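Local coordinates for microtubule-associated protein 1 light chain 3 (Plasmodium falciparum, PDB 4EOY) that probably serves as the parasite's ubiquitin-like Atg8 modifier, binding here a peptide from its partner protein Atg3, at residues Met5-Asp10 against Tyr116-Tyr121; Pro33-Arg38 against Glu48-Leu53; Arg38-Asn43 against Tyr121-Ser126; Ser42-Ile47 against Arg86-Phe91. The protein carries 3 engineered substitutions. One frame throughout, in Å; residues are numbered along the deposited sequence.

Interaction 1. Residues Met5-Asp10 against Tyr116-Tyr121; sequences MPSLKD and YLYMEY. With CA (calcium ion), chain G.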
# COMPACT_ATOMS: atom_id res chain seq x y z
N MET A 5 11.08 -11.55 -1.97
CA MET A 5 10.71 -10.94 -3.25
C MET A 5 11.14 -9.48 -3.36
O MET A 5 11.34 -8.82 -2.35
CB MET A 5 9.21 -11.10 -3.49
CG MET A 5 8.91 -12.40 -4.20
SD MET A 5 7.16 -12.62 -4.43
CE MET A 5 6.83 -13.75 -3.08
N PRO A 6 11.31 -8.99 -4.60
CA PRO A 6 11.86 -7.65 -4.78
C PRO A 6 10.96 -6.56 -4.19
O PRO A 6 9.75 -6.53 -4.48
CB PRO A 6 11.97 -7.51 -6.30
CG PRO A 6 10.95 -8.44 -6.85
CD PRO A 6 10.88 -9.59 -5.88
N SER A 7 11.55 -5.69 -3.36
CA SER A 7 10.82 -4.62 -2.67
C SER A 7 11.51 -3.25 -2.84
O SER A 7 12.56 -3.14 -3.49
CB SER A 7 10.66 -4.96 -1.18
OG SER A 7 10.10 -3.87 -0.45
N LEU A 8 10.92 -2.22 -2.24
CA LEU A 8 11.43 -0.86 -2.33
C LEU A 8 12.75 -0.68 -1.57
O LEU A 8 13.56 0.20 -1.90
CB LEU A 8 10.40 0.12 -1.78
CG LEU A 8 10.59 1.58 -2.19
CD1 LEU A 8 10.03 1.82 -3.58
CD2 LEU A 8 9.91 2.48 -1.18
N LYS A 9 12.96 -1.53 -0.57
CA LYS A 9 14.21 -1.53 0.21
C LYS A 9 15.41 -1.91 -0.66
O LYS A 9 16.53 -1.45 -0.42
CB LYS A 9 14.08 -2.48 1.40
CG LYS A 9 12.98 -2.07 2.37
CD LYS A 9 12.91 -2.98 3.58
CE LYS A 9 12.05 -2.35 4.67
NZ LYS A 9 11.83 -3.28 5.81
N ASP A 10 15.17 -2.73 -1.67
CA ASP A 10 16.21 -3.13 -2.61
C ASP A 10 16.43 -2.06 -3.68
O ASP A 10 17.50 -1.97 -4.30
CB ASP A 10 15.84 -4.47 -3.27
CG ASP A 10 15.25 -5.49 -2.27
OD1 ASP A 10 15.25 -5.23 -1.05
OD2 ASP A 10 14.77 -6.54 -2.72
N TYR A 116 7.90 4.29 6.37
CA TYR A 116 6.84 3.75 5.52
C TYR A 116 5.97 2.73 6.26
O TYR A 116 6.45 2.00 7.13
CB TYR A 116 7.43 3.06 4.27
CG TYR A 116 7.82 4.00 3.15
CD1 TYR A 116 6.84 4.67 2.40
CD2 TYR A 116 9.16 4.24 2.84
CE1 TYR A 116 7.17 5.55 1.39
CE2 TYR A 116 9.50 5.12 1.83
CZ TYR A 116 8.50 5.78 1.10
OH TYR A 116 8.82 6.65 0.08
N LEU A 117 4.69 2.69 5.90
CA LEU A 117 3.85 1.58 6.25
C LEU A 117 3.87 0.58 5.09
O LEU A 117 3.36 0.85 3.99
CB LEU A 117 2.43 2.02 6.53
CG LEU A 117 1.49 0.90 7.03
CD1 LEU A 117 1.99 0.42 8.38
CD2 LEU A 117 0.05 1.39 7.08
N TYR A 118 4.46 -0.59 5.34
CA TYR A 118 4.56 -1.63 4.32
C TYR A 118 3.39 -2.57 4.44
O TYR A 118 3.08 -3.07 5.54
CB TYR A 118 5.86 -2.40 4.47
CG TYR A 118 7.08 -1.65 3.98
CD1 TYR A 118 7.78 -0.81 4.82
CD2 TYR A 118 7.53 -1.78 2.67
CE1 TYR A 118 8.89 -0.11 4.38
CE2 TYR A 118 8.64 -1.10 2.23
CZ TYR A 118 9.31 -0.26 3.09
OH TYR A 118 10.42 0.43 2.62
N MET A 119 2.70 -2.76 3.33
CA MET A 119 1.57 -3.68 3.28
C MET A 119 1.73 -4.64 2.10
O MET A 119 2.33 -4.29 1.07
CB MET A 119 0.26 -2.89 3.14
CG MET A 119 -0.06 -2.07 4.39
SD MET A 119 -1.69 -1.35 4.22
CE MET A 119 -2.76 -2.79 4.39
N GLU A 120 1.24 -5.86 2.26
CA GLU A 120 1.51 -6.88 1.25
C GLU A 120 0.25 -7.57 0.82
O GLU A 120 -0.68 -7.69 1.60
CB GLU A 120 2.49 -7.92 1.80
CG GLU A 120 3.87 -7.35 2.11
CD GLU A 120 4.82 -8.39 2.66
OE1 GLU A 120 4.41 -9.11 3.59
OE2 GLU A 120 5.97 -8.48 2.16
N TYR A 121 0.21 -8.01 -0.43
CA TYR A 121 -0.93 -8.76 -0.92
C TYR A 121 -0.47 -10.13 -1.38
O TYR A 121 0.65 -10.31 -1.87
CB TYR A 121 -1.70 -8.03 -2.02
CG TYR A 121 -0.94 -7.67 -3.30
CD1 TYR A 121 -0.89 -8.53 -4.38
CD2 TYR A 121 -0.36 -6.42 -3.45
CE1 TYR A 121 -0.24 -8.18 -5.54
CE2 TYR A 121 0.31 -6.07 -4.61
CZ TYR A 121 0.37 -6.96 -5.65
OH TYR A 121 1.03 -6.58 -6.81
CA CA G . 7.82 -6.09 -5.39
O HOH W 1 9.86 -4.58 -6.51
O HOH W 2 5.55 -5.00 -6.17
O HOH W 3 7.23 -8.05 -4.38

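Interaction 2. Residues Pro33-Arg38 against Glu48-Leu53; sequences PVVIER and EKKKFL. Engineered in segment 33-38: I36 (natural residue Cys).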
# COMPACT_ATOMS: atom_id res chain seq x y z
N PRO A 33 2.38 7.70 4.51
CA PRO A 33 2.99 7.07 3.35
C PRO A 33 2.92 5.54 3.44
O PRO A 33 3.42 4.95 4.40
CB PRO A 33 4.44 7.57 3.41
CG PRO A 33 4.69 7.86 4.84
CD PRO A 33 3.39 8.31 5.40
N VAL A 34 2.32 4.93 2.42
CA VAL A 34 2.13 3.50 2.37
C VAL A 34 2.73 2.96 1.08
O VAL A 34 2.54 3.55 0.02
CB VAL A 34 0.64 3.14 2.41
CG1 VAL A 34 0.45 1.65 2.26
CG2 VAL A 34 0.02 3.63 3.70
N VAL A 35 3.44 1.83 1.18
CA VAL A 35 3.98 1.12 0.02
C VAL A 35 3.35 -0.27 -0.02
O VAL A 35 3.33 -0.97 0.99
CB VAL A 35 5.51 0.98 0.09
CG1 VAL A 35 6.05 0.42 -1.23
CG2 VAL A 35 6.14 2.32 0.38
N ILE A 36 2.83 -0.66 -1.18
CA ILE A 36 2.20 -1.98 -1.34
C ILE A 36 3.14 -2.96 -2.04
O ILE A 36 3.76 -2.64 -3.07
CB ILE A 36 0.90 -1.90 -2.15
CG1 ILE A 36 0.34 -3.31 -2.38
CG2 ILE A 36 1.15 -1.30 -3.50
CD1 ILE A 36 -1.12 -3.31 -2.74
N GLU A 37 3.22 -4.18 -1.52
CA GLU A 37 4.15 -5.17 -2.07
C GLU A 37 3.48 -6.52 -2.27
O GLU A 37 2.65 -6.96 -1.46
CB GLU A 37 5.33 -5.33 -1.12
CG GLU A 37 6.68 -5.28 -1.82
CD GLU A 37 7.14 -3.86 -2.12
OE1 GLU A 37 7.25 -3.05 -1.17
OE2 GLU A 37 7.40 -3.57 -3.31
N ARG A 38 3.82 -7.17 -3.38
CA ARG A 38 3.33 -8.49 -3.73
C ARG A 38 4.09 -9.54 -2.94
O ARG A 38 5.33 -9.54 -2.96
CB ARG A 38 3.57 -8.72 -5.22
CG ARG A 38 2.92 -9.96 -5.79
CD ARG A 38 3.00 -9.90 -7.31
NE ARG A 38 2.49 -11.10 -7.98
CZ ARG A 38 3.23 -12.09 -8.45
NH1 ARG A 38 4.56 -12.10 -8.33
NH2 ARG A 38 2.64 -13.10 -9.06
N GLU A 48 2.33 -1.43 -11.02
CA GLU A 48 3.42 -0.52 -11.37
C GLU A 48 3.46 0.68 -10.43
O GLU A 48 4.54 1.20 -10.15
CB GLU A 48 3.30 -0.05 -12.82
CG GLU A 48 3.28 -1.19 -13.83
CD GLU A 48 3.44 -0.71 -15.26
OE1 GLU A 48 2.90 0.36 -15.60
OE2 GLU A 48 4.10 -1.43 -16.05
N LYS A 49 2.27 1.11 -9.98
CA LYS A 49 2.15 2.18 -8.98
C LYS A 49 1.78 1.60 -7.62
O LYS A 49 0.69 1.03 -7.44
CB LYS A 49 1.13 3.23 -9.43
CG LYS A 49 1.74 4.28 -10.37
CD LYS A 49 0.83 5.48 -10.58
CE LYS A 49 0.05 5.38 -11.88
NZ LYS A 49 0.91 5.53 -13.09
N LYS A 50 2.69 1.76 -6.66
CA LYS A 50 2.58 1.08 -5.36
C LYS A 50 2.75 1.97 -4.14
O LYS A 50 2.68 1.49 -3.00
CB LYS A 50 3.59 -0.07 -5.29
CG LYS A 50 5.04 0.35 -5.44
CD LYS A 50 5.94 -0.86 -5.41
CE LYS A 50 7.40 -0.48 -5.22
NZ LYS A 50 8.23 -1.71 -5.02
N LYS A 51 2.91 3.27 -4.36
CA LYS A 51 3.08 4.22 -3.26
C LYS A 51 1.79 5.01 -3.08
O LYS A 51 1.27 5.59 -4.03
CB LYS A 51 4.24 5.18 -3.56
CG LYS A 51 5.56 4.47 -3.83
CD LYS A 51 6.75 5.14 -3.17
CE LYS A 51 7.05 6.50 -3.76
NZ LYS A 51 8.25 7.15 -3.16
N PHE A 52 1.29 5.04 -1.85
CA PHE A 52 0.05 5.70 -1.51
C PHE A 52 0.26 6.71 -0.40
O PHE A 52 1.05 6.48 0.52
CB PHE A 52 -0.96 4.66 -1.02
CG PHE A 52 -1.50 3.81 -2.11
CD1 PHE A 52 -0.74 2.78 -2.63
CD2 PHE A 52 -2.77 4.05 -2.63
CE1 PHE A 52 -1.23 1.99 -3.64
CE2 PHE A 52 -3.27 3.26 -3.65
CZ PHE A 52 -2.49 2.22 -4.16
N LEU A 53 -0.47 7.81 -0.49
CA LEU A 53 -0.48 8.82 0.56
C LEU A 53 -1.90 8.83 1.09
O LEU A 53 -2.78 9.47 0.51
CB LEU A 53 -0.06 10.16 -0.03
CG LEU A 53 0.58 11.18 0.90
CD1 LEU A 53 1.70 10.54 1.72
CD2 LEU A 53 1.11 12.34 0.07

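Interaction 3. Residues Arg38-Asn43 against Tyr121-Ser126; sequences RANRSN and YSSESS. Engineered in segment 121-126: S123 (natural residue Cys), S126 (natural residue Cys).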
# COMPACT_ATOMS: atom_id res chain seq x y z
N ARG A 38 3.82 -7.17 -3.38
CA ARG A 38 3.33 -8.49 -3.73
C ARG A 38 4.09 -9.54 -2.94
O ARG A 38 5.33 -9.54 -2.96
CB ARG A 38 3.57 -8.72 -5.22
CG ARG A 38 2.92 -9.96 -5.79
CD ARG A 38 3.00 -9.90 -7.31
NE ARG A 38 2.49 -11.10 -7.98
CZ ARG A 38 3.23 -12.09 -8.45
NH1 ARG A 38 4.56 -12.10 -8.33
NH2 ARG A 38 2.64 -13.10 -9.06
N ALA A 39 3.36 -10.44 -2.29
CA ALA A 39 3.95 -11.31 -1.26
C ALA A 39 4.03 -12.78 -1.64
O ALA A 39 4.63 -13.57 -0.91
CB ALA A 39 3.16 -11.16 0.02
N ASN A 40 3.40 -13.16 -2.75
CA ASN A 40 3.56 -14.51 -3.29
C ASN A 40 3.52 -14.53 -4.82
O ASN A 40 3.27 -13.51 -5.47
CB ASN A 40 2.55 -15.50 -2.68
CG ASN A 40 1.17 -15.41 -3.29
OD1 ASN A 40 0.67 -14.34 -3.63
ND2 ASN A 40 0.52 -16.55 -3.39
N ARG A 41 3.82 -15.70 -5.37
CA ARG A 41 3.84 -15.93 -6.80
C ARG A 41 2.54 -16.59 -7.25
O ARG A 41 2.29 -17.75 -6.94
CB ARG A 41 5.03 -16.82 -7.14
CG ARG A 41 6.34 -16.27 -6.59
CD ARG A 41 7.54 -16.92 -7.24
NE ARG A 41 8.80 -16.35 -6.76
CZ ARG A 41 9.30 -15.19 -7.16
NH1 ARG A 41 8.64 -14.43 -8.04
NH2 ARG A 41 10.46 -14.77 -6.66
N SER A 42 1.71 -15.84 -7.96
CA SER A 42 0.42 -16.33 -8.44
C SER A 42 -0.07 -15.50 -9.64
O SER A 42 0.71 -14.80 -10.27
CB SER A 42 -0.60 -16.34 -7.28
OG SER A 42 -0.95 -15.05 -6.83
N ASN A 43 -1.35 -15.59 -9.95
CA ASN A 43 -1.94 -14.85 -11.08
C ASN A 43 -2.26 -13.39 -10.77
O ASN A 43 -2.74 -12.66 -11.64
CB ASN A 43 -3.24 -15.54 -11.51
CG ASN A 43 -4.29 -15.53 -10.41
OD1 ASN A 43 -3.97 -15.59 -9.23
ND2 ASN A 43 -5.56 -15.45 -10.81
N TYR A 121 0.21 -8.01 -0.43
CA TYR A 121 -0.93 -8.76 -0.92
C TYR A 121 -0.47 -10.13 -1.38
O TYR A 121 0.65 -10.31 -1.87
CB TYR A 121 -1.70 -8.03 -2.02
CG TYR A 121 -0.94 -7.67 -3.30
CD1 TYR A 121 -0.89 -8.53 -4.38
CD2 TYR A 121 -0.36 -6.42 -3.45
CE1 TYR A 121 -0.24 -8.18 -5.54
CE2 TYR A 121 0.31 -6.07 -4.61
CZ TYR A 121 0.37 -6.96 -5.65
OH TYR A 121 1.03 -6.58 -6.81
N SER A 122 -1.37 -11.08 -1.16
CA SER A 122 -1.17 -12.45 -1.51
C SER A 122 -2.46 -13.03 -2.07
O SER A 122 -3.54 -12.55 -1.77
CB SER A 122 -0.75 -13.23 -0.29
OG SER A 122 -0.47 -14.57 -0.67
N SER A 123 -2.33 -14.07 -2.88
CA SER A 123 -3.50 -14.85 -3.33
C SER A 123 -3.96 -15.87 -2.26
O SER A 123 -5.05 -16.41 -2.36
CB SER A 123 -3.18 -15.59 -4.63
OG SER A 123 -2.08 -16.48 -4.45
N GLU A 124 -3.11 -16.10 -1.25
CA GLU A 124 -3.41 -17.04 -0.16
C GLU A 124 -3.54 -16.31 1.16
O GLU A 124 -2.93 -15.25 1.38
CB GLU A 124 -2.31 -18.10 -0.05
CG GLU A 124 -2.10 -18.95 -1.30
CD GLU A 124 -1.03 -20.02 -1.15
OE1 GLU A 124 -0.53 -20.22 -0.02
OE2 GLU A 124 -0.68 -20.69 -2.15
N SER A 125 -4.31 -16.88 2.06
CA SER A 125 -4.62 -16.24 3.33
C SER A 125 -3.54 -16.38 4.39
O SER A 125 -3.72 -15.87 5.49
CB SER A 125 -5.93 -16.82 3.88
OG SER A 125 -5.82 -18.22 4.04
N SER A 126 -2.42 -17.03 4.08
CA SER A 126 -1.47 -17.40 5.15
C SER A 126 -0.54 -16.28 5.60
O SER A 126 -0.67 -15.79 6.72
CB SER A 126 -0.65 -18.63 4.75
OG SER A 126 0.19 -19.03 5.82

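Interaction 4. Residues Ser42-Ile47 against Arg86-Phe91; sequences SNLPII and RTIYLF. With ACT (acetate ion), chain H.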
# COMPACT_ATOMS: atom_id res chain seq x y z
N SER A 42 1.71 -15.84 -7.96
CA SER A 42 0.42 -16.33 -8.44
C SER A 42 -0.07 -15.50 -9.64
O SER A 42 0.71 -14.80 -10.27
CB SER A 42 -0.60 -16.34 -7.28
OG SER A 42 -0.95 -15.05 -6.83
N ASN A 43 -1.35 -15.59 -9.95
CA ASN A 43 -1.94 -14.85 -11.08
C ASN A 43 -2.26 -13.39 -10.77
O ASN A 43 -2.74 -12.66 -11.64
CB ASN A 43 -3.24 -15.54 -11.51
CG ASN A 43 -4.29 -15.53 -10.41
OD1 ASN A 43 -3.97 -15.59 -9.23
ND2 ASN A 43 -5.56 -15.45 -10.81
N LEU A 44 -2.01 -12.97 -9.53
CA LEU A 44 -2.13 -11.57 -9.17
C LEU A 44 -1.00 -10.76 -9.81
O LEU A 44 0.19 -11.14 -9.72
CB LEU A 44 -2.11 -11.36 -7.65
CG LEU A 44 -3.28 -11.93 -6.84
CD1 LEU A 44 -3.13 -11.50 -5.39
CD2 LEU A 44 -4.62 -11.45 -7.39
N PRO A 45 -1.36 -9.65 -10.47
CA PRO A 45 -0.39 -8.86 -11.21
C PRO A 45 0.49 -7.98 -10.32
O PRO A 45 0.09 -7.59 -9.23
CB PRO A 45 -1.28 -7.98 -12.11
CG PRO A 45 -2.51 -7.78 -11.30
CD PRO A 45 -2.72 -9.07 -10.56
N ILE A 46 1.69 -7.67 -10.80
CA ILE A 46 2.55 -6.73 -10.12
C ILE A 46 2.11 -5.33 -10.52
O ILE A 46 2.18 -4.97 -11.69
CB ILE A 46 4.02 -6.95 -10.50
CG1 ILE A 46 4.48 -8.32 -10.01
CG2 ILE A 46 4.89 -5.87 -9.88
CD1 ILE A 46 5.82 -8.76 -10.56
N ILE A 47 1.64 -4.56 -9.54
CA ILE A 47 1.19 -3.18 -9.78
C ILE A 47 2.41 -2.28 -10.00
O ILE A 47 3.42 -2.40 -9.29
CB ILE A 47 0.28 -2.64 -8.64
CG1 ILE A 47 1.00 -2.60 -7.29
CG2 ILE A 47 -0.96 -3.50 -8.54
CD1 ILE A 47 0.10 -2.22 -6.12
N ARG A 86 -10.46 -10.94 -8.99
CA ARG A 86 -9.60 -11.97 -8.39
C ARG A 86 -9.69 -11.83 -6.88
O ARG A 86 -9.89 -10.72 -6.36
CB ARG A 86 -8.15 -11.77 -8.80
CG ARG A 86 -7.87 -11.86 -10.29
CD ARG A 86 -6.45 -11.43 -10.46
NE ARG A 86 -5.99 -10.84 -11.65
CZ ARG A 86 -6.13 -9.82 -12.47
NH1 ARG A 86 -5.66 -10.19 -13.64
NH2 ARG A 86 -6.33 -8.53 -12.23
N THR A 87 -9.56 -12.95 -6.17
CA THR A 87 -9.52 -12.95 -4.71
C THR A 87 -8.13 -12.49 -4.23
O THR A 87 -7.12 -13.02 -4.69
CB THR A 87 -9.90 -14.34 -4.11
OG1 THR A 87 -9.69 -14.33 -2.69
CG2 THR A 87 -9.06 -15.45 -4.68
N ILE A 88 -8.11 -11.50 -3.35
CA ILE A 88 -6.88 -10.97 -2.77
C ILE A 88 -6.94 -11.01 -1.24
O ILE A 88 -7.97 -10.76 -0.65
CB ILE A 88 -6.63 -9.51 -3.20
CG1 ILE A 88 -6.58 -9.41 -4.73
CG2 ILE A 88 -5.35 -8.97 -2.59
CD1 ILE A 88 -6.49 -7.98 -5.24
N TYR A 89 -5.81 -11.35 -0.62
CA TYR A 89 -5.67 -11.23 0.82
C TYR A 89 -4.59 -10.21 1.14
O TYR A 89 -3.50 -10.27 0.57
CB TYR A 89 -5.28 -12.57 1.42
CG TYR A 89 -6.33 -13.63 1.24
CD1 TYR A 89 -7.37 -13.78 2.13
CD2 TYR A 89 -6.28 -14.50 0.14
CE1 TYR A 89 -8.32 -14.78 1.96
CE2 TYR A 89 -7.22 -15.48 -0.04
CZ TYR A 89 -8.24 -15.62 0.86
OH TYR A 89 -9.18 -16.62 0.68
N LEU A 90 -4.92 -9.28 2.03
CA LEU A 90 -4.01 -8.19 2.40
C LEU A 90 -3.38 -8.37 3.79
O LEU A 90 -4.02 -8.87 4.73
CB LEU A 90 -4.75 -6.86 2.36
CG LEU A 90 -5.27 -6.45 0.97
CD1 LEU A 90 -6.13 -5.20 1.07
CD2 LEU A 90 -4.12 -6.24 0.00
N PHE A 91 -2.13 -7.94 3.92
CA PHE A 91 -1.37 -8.13 5.14
C PHE A 91 -0.57 -6.92 5.56
O PHE A 91 0.06 -6.27 4.74
CB PHE A 91 -0.42 -9.31 4.97
CG PHE A 91 -1.12 -10.61 4.68
CD1 PHE A 91 -1.50 -10.93 3.39
CD2 PHE A 91 -1.42 -11.49 5.71
CE1 PHE A 91 -2.15 -12.11 3.11
CE2 PHE A 91 -2.07 -12.68 5.44
CZ PHE A 91 -2.45 -12.99 4.15
C ACT H . -8.64 -9.25 3.76
O ACT H . -7.49 -8.74 3.82
OXT ACT H . -8.81 -10.49 3.82
CH3 ACT H . -9.83 -8.34 3.62

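Interaction 1. Residues Met5-Asp10 against Tyr116-Tyr121
K9 runs across the tyrosine ring of Y118, and this pair makes up much of the contact. CG of K9 stands anti to its carbonyl carbon (chi1 -62°), and the rest of the chain is extended, so that its carbons come down on the hydroxyl end of the ring: K9 CG lies 3.6 Å from Y118 OH, and K9 CE 3.8 Å from Y118 CZ. The ammonium continues over the ring face, with K9 NZ 4.9 Å from the centroid of Y118 and 22° off the ring normal, a cation-pi contact. Its stronger polar partner is D112, with which it forms a salt bridge, while the Y118 hydroxyl is hydrogen-bonded to D114; both polar ends are thus held by the loop before the strand. L8 adds the apolar part of the contact. Its CD2 touches Y116 CE2 at 4.0 Å, the two side chains crossing at about a right angle, and the same methyl is 4.3 Å from Y118 OH. Two residues before L8, P6 O binds a calcium ion at 2.2 Å, and three waters are also bound to the metal. R17 of helix 14-27 touches both K9 and Y118, and E20 and T21 of that helix touch Y116, while strand 117-122 itself runs between strands 31-38 and 89-92, hydrogen-bonded through its backbone to both.

Interaction 2. Residues Pro33-Arg38 against Glu48-Leu53
V34 and F52 face each other as an antiparallel hydrogen-bonded pair, with two short backbone bonds between them: V34 N to F52 O at 2.8 Å and F52 N to V34 O at 2.7 Å. A third, I36 N to K50 O at 2.8 Å, carries the ladder past the V35-K51 non-hydrogen-bonded pair. CA-H...O contacts fill in between, such as V35 CA to K50 O at 3.3 Å. The one salt bridge joins E37 OE2 to K50 NZ at 2.7 Å, the lysine taking the carboxylate's syn lone pair. K50 reaches it with CG between its own N and carbonyl carbon (chi1 60°) and the remaining chain extended. Apolar contacts are lighter: V34 CB meets F52 CB at 4.1 Å, and I36, an engineered residue, brings CG2 to the edge of the F52 ring. That methyl also presses on K50, CG2 to CB being only 3.3 Å, tighter than normal packing. Helix 60-72 lies against I36 and F52. Together the strands form the first beta hairpin of the ubiquitin-like fold, and K51 and L53 hydrogen-bond through their backbones to the bound peptide, which thereby extends the sheet at strand 51-55, as in other Atg8 complexes.

Interaction 3. Residues Arg38-Asn43 against Tyr121-Ser126
R38 sets its CA almost over the centre of the Y121 ring, 3.9 Å from the centroid, in a CH-pi contact. The start of the arginine chain follows the same ring, R38 CG coming within 3.6 Å of Y121 CE1. Next along, A39 N donates to Y121 O at 2.7 Å, a parallel-strand bond at the end of strand 31-38, while S122 stays paired with Y89 on the other neighbour. Beyond it the N40 amide takes over. Its ND2 gives a nearly straight bond (176°) to the hydroxyl of the engineered S123, N40 ND2 to S123 OG being 2.8 Å, with OG in the amide plane. Its other end, N40 OD1, receives S123 N at 3.1 Å from 38° above the carbonyl plane. Further out, L44 O accepts from R38 NE, and N40 O lies over the centre of the guanidinium face, while P45 O bonds the Y121 hydroxyl. On the second segment an ST turn, E124 N to S122 OG at 3.1 Å, shapes the chain just past the strand. Both ends of the N40 amide thus bond one residue, which should limit its rotation; the R38 guanidinium turns to backbone oxygens, and within this contact the arginine's carbons meet the ring.

Interaction 4. Residues Ser42-Ile47 against Arg86-Phe91
L44 and R86 slide past each other in opposite directions, one leucine methyl, CD2, lying alongside the arginine's hydrocarbon part. Both have CG anti to the carbonyl carbon (chi1 -66° for L44, -61° for R86). The R86 chain is then extended from CG to NE, and it offers a run of carbons to a single methyl: L44 CD2 is 3.6 Å from R86 CD and 3.8 Å from R86 CB. The guanidinium at the end is met by P45, the two side chains reaching toward each other tip to tip. P45 CD stands 3.7 Å above the guanidinium plane, shifted toward the rim, and is 3.9 Å from R86 NE. N43 comes past on the same arginine, its amide turned 75° from the guanidinium plane and its ND2 4.1 Å from R86 CD. In the ubiquitin-like fold this places the long loop between strands 31-38 and 51-55 against the approach to strand 89-92, an outermost strand of the sheet. I88 continues the apolar patch. Its CG1 lies anti to the carbonyl carbon and meets L44 CD2 at 3.9 Å, the two side chains crossing at a slant. Two residues on, L90 N donates to an acetate oxygen, N to O 3.2 Å, a solvent ion that probably comes from the crystallisation liquor. Behind the leucine, Y121 of strand 117-122 touches L44, I88 and L90, and I88 also packs on I71 and N72 at the end of helix 60-72.

In the fold
All four contacts gather round one sheet, with strand 31-38 beside strand 117-122 at its middle. Interactions 1 and 2 meet there through probable backbone hydrogen bonds such as E37 N to M119 O, 2.7 Å. The calcium held by P6 O in interaction 1 also lies about 3 Å from the nearest side-chain atom of E37 in interaction 2. Interactions 3 and 4, whose centres are 6 Å apart, share S42 and N43; the Y121 hydroxyl links them, its OH 2.8 Å from P45 O. M5 reaches back from interaction 1 to interaction 3, CE to A39 O 3.1 Å. Of the four, interaction 2 has most contact with the Atg3 peptide.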